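Long-range contact in manganese-containing pseudocatalase (Thermus thermophilus, PDB 2V8T), which probably breaks down hydrogen peroxide as a catalase, using a pair of manganese ions bound in each subunit: residues 175-187 with 220-234. Sequence-based numbering, arbitrary orientation.
Sequences REMIGYLLVRGGV and EAKKYMDLGFHRNLY
In the conformer modelled here, Arg-175 grips Glu-220 OE2 side-on: NE lies 2.9 Å from it in a nearly straight bond and NH2 adds a longer one, the guanidinium and carboxylate planes almost perpendicular. Tyr-166 holds OE1; an alanine replacing this glutamate would probably leave the Arg-175 guanidinium without its carboxylate and that tyrosine hydroxyl without this partner. At Ala-221 the backbones come closest, its CA 4.0 Å from Gly-179 CA; a CB on Gly-179 would fall 2.5 Å from Glu-220 CB, so glycine permits this approach. In the conformers modelled, Lys-223 NZ forms a salt bridge with Glu-176 OE1 (3.1 Å), which Tyr-224 OH meets weakly. The Tyr-224 ring is a knob among Glu-176, Gly-179, Tyr-180 and Val-183, and the Tyr-180 edge meets its face in a T-shaped pair, planes at 77°. The axes of 175-187, part of the ferritin-like dimanganese core, and 220-226 cross at -53°. Past the Schellman motif at Gly-228, His-230 N lies 3.5 Å from Val-183 CG1. Arg-184 starts away but bends at chi2 (-48°) and chi3, bringing NH1 (2.8 Å) and NH2 (2.9 Å) to Asn-232 O. Tyr-234 CE1 lies over one guanidinium face, offset toward the rim; Arg-184 NE pairs with Glu-69, beside the manganese ligand His-73.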
loop_
_atom_site.group_PDB
_atom_site.type_symbol
_atom_site.label_atom_id
_atom_site.label_comp_id
_atom_site.label_asym_id
_atom_site.label_seq_id
_atom_site.Cartn_x
_atom_site.Cartn_y
_atom_site.Cartn_z
ATOM N N ARG A 175 15.922 -26.751 3.283
ATOM C CA ARG A 175 15.281 -27.912 3.925
ATOM C C ARG A 175 15.655 -28.016 5.403
ATOM O O ARG A 175 14.821 -28.398 6.211
ATOM C CB ARG A 175 15.781 -29.208 3.223
ATOM C CG ARG A 175 15.251 -29.404 1.766
ATOM C CD ARG A 175 15.667 -30.624 1.060
ATOM N NE ARG A 175 15.291 -31.895 1.622
ATOM C CZ ARG A 175 14.434 -32.833 1.211
ATOM N NH1 ARG A 175 13.532 -32.713 0.277
ATOM N NH2 ARG A 175 14.551 -33.973 1.881
ATOM N N GLU A 176 16.897 -27.701 5.728
ATOM C CA GLU A 176 17.334 -27.737 7.137
ATOM C C GLU A 176 16.630 -26.672 7.971
ATOM O O GLU A 176 16.088 -26.935 9.036
ATOM C CB GLU A 176 18.846 -27.634 7.353
ATOM C CG GLU A 176 19.573 -28.865 6.885
ATOM C CD GLU A 176 19.288 -30.157 7.631
ATOM O OE1 GLU A 176 18.664 -30.123 8.718
ATOM O OE2 GLU A 176 19.681 -31.209 7.068
ATOM N N MET A 177 16.634 -25.433 7.458
ATOM C CA MET A 177 15.950 -24.361 8.154
ATOM C C MET A 177 14.481 -24.700 8.337
ATOM O O MET A 177 13.904 -24.494 9.425
ATOM C CB MET A 177 16.155 -23.035 7.421
ATOM C CG MET A 177 15.352 -21.882 7.995
ATOM S SD MET A 177 13.647 -21.745 7.427
ATOM C CE MET A 177 13.935 -21.211 5.722
ATOM N N ILE A 178 13.828 -25.161 7.266
ATOM C CA ILE A 178 12.393 -25.384 7.344
ATOM C C ILE A 178 12.101 -26.550 8.269
ATOM O O ILE A 178 11.180 -26.517 9.075
ATOM C CB ILE A 178 11.758 -25.554 5.967
ATOM C CG1 ILE A 178 11.831 -24.256 5.181
ATOM C CG2 ILE A 178 10.331 -26.087 6.143
ATOM C CD1 ILE A 178 11.505 -24.386 3.706
ATOM N N GLY A 179 12.887 -27.647 8.149
ATOM C CA GLY A 179 12.649 -28.755 9.059
ATOM C C GLY A 179 12.736 -28.322 10.525
ATOM O O GLY A 179 11.926 -28.743 11.358
ATOM N N TYR A 180 13.728 -27.512 10.829
ATOM C CA TYR A 180 13.897 -27.026 12.205
ATOM C C TYR A 180 12.701 -26.168 12.623
ATOM O O TYR A 180 12.139 -26.340 13.718
ATOM C CB TYR A 180 15.216 -26.266 12.347
ATOM C CG TYR A 180 15.477 -25.840 13.762
ATOM C CD1 TYR A 180 15.784 -26.782 14.728
ATOM C CD2 TYR A 180 15.412 -24.525 14.166
ATOM C CE1 TYR A 180 16.033 -26.446 16.057
ATOM C CE2 TYR A 180 15.643 -24.198 15.538
ATOM C CZ TYR A 180 15.974 -25.180 16.439
ATOM O OH TYR A 180 16.181 -24.803 17.780
ATOM N N LEU A 181 12.318 -25.222 11.764
ATOM C CA LEU A 181 11.232 -24.317 12.128
ATOM C C LEU A 181 9.860 -24.972 12.092
ATOM O O LEU A 181 8.945 -24.485 12.766
ATOM C CB LEU A 181 11.310 -23.041 11.319
ATOM C CG LEU A 181 12.570 -22.185 11.587
ATOM C CD1 LEU A 181 12.470 -20.847 10.861
ATOM C CD2 LEU A 181 12.817 -21.953 13.090
ATOM N N LEU A 182 9.701 -26.077 11.367
ATOM C CA LEU A 182 8.463 -26.876 11.513
ATOM C C LEU A 182 8.377 -27.420 12.933
ATOM O O LEU A 182 7.298 -27.453 13.553
ATOM C CB LEU A 182 8.446 -28.026 10.520
ATOM C CG LEU A 182 8.180 -27.632 9.073
ATOM C CD1 LEU A 182 8.440 -28.823 8.167
ATOM C CD2 LEU A 182 6.754 -27.080 8.898
ATOM N N VAL A 183 9.505 -27.888 13.476
ATOM C CA VAL A 183 9.508 -28.412 14.843
ATOM C C VAL A 183 9.258 -27.286 15.847
ATOM O O VAL A 183 8.437 -27.417 16.762
ATOM C CB VAL A 183 10.802 -29.199 15.100
ATOM C CG1 VAL A 183 10.855 -29.610 16.590
ATOM C CG2 VAL A 183 10.842 -30.406 14.178
ATOM N N ARG A 184 9.951 -26.142 15.677
ATOM C CA ARG A 184 9.729 -25.028 16.600
ATOM C C ARG A 184 8.300 -24.508 16.522
ATOM O O ARG A 184 7.689 -24.173 17.543
ATOM C CB ARG A 184 10.720 -23.898 16.338
ATOM C CG ARG A 184 12.195 -24.306 16.464
ATOM C CD ARG A 184 12.508 -25.077 17.728
ATOM N NE ARG A 184 12.127 -24.296 18.903
ATOM C CZ ARG A 184 11.822 -24.812 20.083
ATOM N NH1 ARG A 184 11.891 -26.116 20.316
ATOM N NH2 ARG A 184 11.440 -23.988 21.058
ATOM N N GLY A 185 7.732 -24.462 15.298
ATOM C CA GLY A 185 6.350 -23.992 15.169
ATOM C C GLY A 185 5.382 -24.957 15.763
ATOM O O GLY A 185 4.313 -24.575 16.256
ATOM N N GLY A 186 5.713 -26.257 15.759
ATOM C CA GLY A 186 4.913 -27.221 16.473
ATOM C C GLY A 186 4.904 -26.957 17.953
ATOM O O GLY A 186 3.848 -27.074 18.622
ATOM N N VAL A 187 6.054 -26.605 18.528
ATOM C CA VAL A 187 6.130 -26.250 19.938
ATOM C C VAL A 187 5.259 -25.026 20.216
ATOM O O VAL A 187 4.490 -25.006 21.172
ATOM C CB VAL A 187 7.594 -25.986 20.355
ATOM C CG1 VAL A 187 7.673 -25.350 21.733
ATOM C CG2 VAL A 187 8.362 -27.323 20.310
ATOM N N GLU A 220 14.036 -33.742 7.523
ATOM C CA GLU A 220 14.827 -32.886 8.396
ATOM C C GLU A 220 14.106 -32.625 9.706
ATOM O O GLU A 220 14.730 -32.558 10.786
ATOM C CB GLU A 220 15.165 -31.590 7.665
ATOM C CG GLU A 220 16.105 -31.756 6.482
ATOM C CD GLU A 220 15.488 -32.265 5.220
ATOM O OE1 GLU A 220 14.225 -32.379 5.121
ATOM O OE2 GLU A 220 16.273 -32.617 4.297
ATOM N N ALA A 221 12.764 -32.451 9.648
ATOM C CA ALA A 221 12.011 -32.275 10.862
ATOM C C ALA A 221 12.057 -33.532 11.735
ATOM O O ALA A 221 12.185 -33.438 12.949
ATOM C CB ALA A 221 10.549 -31.922 10.570
ATOM N N LYS A 222 11.967 -34.709 11.094
ATOM C CA LYS A 222 12.045 -35.961 11.829
ATOM C C LYS A 222 13.378 -36.017 12.611
ATOM O O LYS A 222 13.411 -36.442 13.763
ATOM C CB LYS A 222 11.864 -37.127 10.877
ATOM C CG LYS A 222 11.640 -38.437 11.586
ATOM C CD LYS A 222 12.829 -39.205 11.834
ATOM C CE LYS A 222 12.448 -40.658 12.324
ATOM N NZ LYS A 222 13.777 -41.282 12.432
ATOM N N LYS A 223 14.486 -35.632 11.970
ATOM C CA LYS A 223 15.766 -35.630 12.674
ATOM C C LYS A 223 15.723 -34.746 13.923
ATOM O O LYS A 223 16.165 -35.142 15.007
ATOM C CB LYS A 223 16.871 -35.182 11.749
ATOM C CG LYS A 223 18.267 -35.155 12.400
ATOM C CD LYS A 223 19.360 -34.486 11.572
ATOM C CE LYS A 223 19.146 -32.992 11.297
ATOM N NZ LYS A 223 20.007 -32.485 10.211
ATOM N N TYR A 224 15.182 -33.526 13.784
ATOM C CA TYR A 224 15.116 -32.633 14.938
ATOM C C TYR A 224 14.205 -33.172 16.039
ATOM O O TYR A 224 14.506 -32.959 17.214
ATOM C CB TYR A 224 14.744 -31.212 14.493
ATOM C CG TYR A 224 15.820 -30.574 13.651
ATOM C CD1 TYR A 224 17.078 -30.334 14.178
ATOM C CD2 TYR A 224 15.578 -30.151 12.343
ATOM C CE1 TYR A 224 18.070 -29.778 13.366
ATOM C CE2 TYR A 224 16.553 -29.602 11.562
ATOM C CZ TYR A 224 17.799 -29.432 12.060
ATOM O OH TYR A 224 18.812 -28.916 11.252
ATOM N N MET A 225 13.128 -33.864 15.670
ATOM C CA MET A 225 12.309 -34.545 16.690
ATOM C C MET A 225 13.083 -35.688 17.326
ATOM O O MET A 225 12.976 -35.908 18.557
ATOM C CB MET A 225 11.002 -35.040 16.113
ATOM C CG MET A 225 10.142 -33.921 15.723
ATOM S SD MET A 225 8.456 -34.327 15.362
ATOM C CE MET A 225 8.765 -35.135 14.094
ATOM N N ASP A 226 13.874 -36.429 16.558
ATOM C CA ASP A 226 14.676 -37.504 17.135
ATOM C C ASP A 226 15.687 -36.938 18.138
ATOM O O ASP A 226 16.084 -37.657 19.066
ATOM C CB ASP A 226 15.391 -38.263 16.048
ATOM C CG ASP A 226 14.514 -39.117 15.202
ATOM O OD1 ASP A 226 13.380 -39.451 15.620
ATOM O OD2 ASP A 226 14.970 -39.547 14.100
ATOM N N LEU A 227 16.087 -35.668 17.990
ATOM C CA LEU A 227 16.964 -34.985 18.928
ATOM C C LEU A 227 16.202 -34.404 20.132
ATOM O O LEU A 227 16.846 -33.858 21.040
ATOM C CB LEU A 227 17.746 -33.873 18.214
ATOM C CG LEU A 227 18.720 -34.353 17.151
ATOM C CD1 LEU A 227 19.408 -33.144 16.523
ATOM C CD2 LEU A 227 19.759 -35.288 17.755
ATOM N N GLY A 228 14.872 -34.529 20.131
ATOM C CA GLY A 228 14.046 -34.088 21.251
ATOM C C GLY A 228 13.533 -32.666 21.157
ATOM O O GLY A 228 12.928 -32.174 22.119
ATOM N N PHE A 229 13.737 -31.996 20.022
ATOM C CA PHE A 229 13.509 -30.559 19.971
ATOM C C PHE A 229 12.025 -30.176 20.039
ATOM O O PHE A 229 11.710 -29.034 20.403
ATOM C CB PHE A 229 14.183 -29.934 18.779
ATOM C CG PHE A 229 15.713 -29.974 18.833
ATOM C CD1 PHE A 229 16.439 -30.320 19.946
ATOM C CD2 PHE A 229 16.452 -29.697 17.714
ATOM C CE1 PHE A 229 17.828 -30.277 19.943
ATOM C CE2 PHE A 229 17.825 -29.678 17.722
ATOM C CZ PHE A 229 18.520 -29.927 18.816
ATOM N N HIS A 230 11.108 -31.091 19.718
ATOM C CA HIS A 230 9.686 -30.832 19.890
ATOM C C HIS A 230 9.283 -30.755 21.357
ATOM O O HIS A 230 8.162 -30.307 21.658
ATOM C CB HIS A 230 8.847 -31.916 19.201
ATOM C CG HIS A 230 9.141 -33.289 19.713
ATOM N ND1 HIS A 230 10.398 -33.845 19.555
ATOM C CD2 HIS A 230 8.342 -34.168 20.364
ATOM C CE1 HIS A 230 10.328 -35.044 20.102
ATOM N NE2 HIS A 230 9.111 -35.280 20.607
ATOM N N ARG A 231 10.110 -31.199 22.271
ATOM C CA ARG A 231 9.770 -31.133 23.687
ATOM C C ARG A 231 10.166 -29.795 24.291
ATOM O O ARG A 231 9.710 -29.498 25.393
ATOM C CB ARG A 231 10.501 -32.247 24.462
ATOM C CG ARG A 231 10.139 -33.621 23.955
ATOM C CD ARG A 231 10.717 -34.716 24.761
ATOM N NE ARG A 231 10.305 -35.998 24.189
ATOM C CZ ARG A 231 11.122 -36.728 23.440
ATOM N NH1 ARG A 231 12.445 -36.420 23.374
ATOM N NH2 ARG A 231 10.652 -37.800 22.764
ATOM N N ASN A 232 11.057 -29.048 23.639
ATOM C CA ASN A 232 11.792 -28.003 24.332
ATOM C C ASN A 232 11.199 -26.635 24.134
ATOM O O ASN A 232 11.068 -26.140 23.000
ATOM C CB ASN A 232 13.230 -27.966 23.783
ATOM C CG ASN A 232 14.002 -29.225 24.075
ATOM O OD1 ASN A 232 13.591 -30.034 24.913
ATOM N ND2 ASN A 232 15.123 -29.387 23.367
ATOM N N LEU A 233 10.898 -25.960 25.234
ATOM C CA LEU A 233 10.609 -24.522 25.225
ATOM C C LEU A 233 11.782 -23.885 25.930
ATOM O O LEU A 233 11.960 -24.049 27.157
ATOM C CB LEU A 233 9.280 -24.197 25.899
ATOM C CG LEU A 233 8.804 -22.765 25.716
ATOM C CD1 LEU A 233 8.414 -22.479 24.249
ATOM C CD2 LEU A 233 7.619 -22.486 26.623
ATOM N N TYR A 234 12.669 -23.225 25.188
ATOM C CA TYR A 234 13.848 -22.572 25.742
ATOM C C TYR A 234 13.438 -21.253 26.379
ATOM O O TYR A 234 12.683 -20.476 25.770
ATOM C CB TYR A 234 14.871 -22.302 24.660
ATOM C CG TYR A 234 15.332 -23.527 23.911
ATOM C CD1 TYR A 234 14.713 -23.929 22.721
ATOM C CD2 TYR A 234 16.353 -24.322 24.381
ATOM C CE1 TYR A 234 15.090 -25.071 22.062
ATOM C CE2 TYR A 234 16.750 -25.460 23.746
ATOM C CZ TYR A 234 16.109 -25.885 22.591
ATOM O OH TYR A 234 16.465 -27.036 21.927
HETATM O O HOH W 1 17.328 -26.539 19.238
#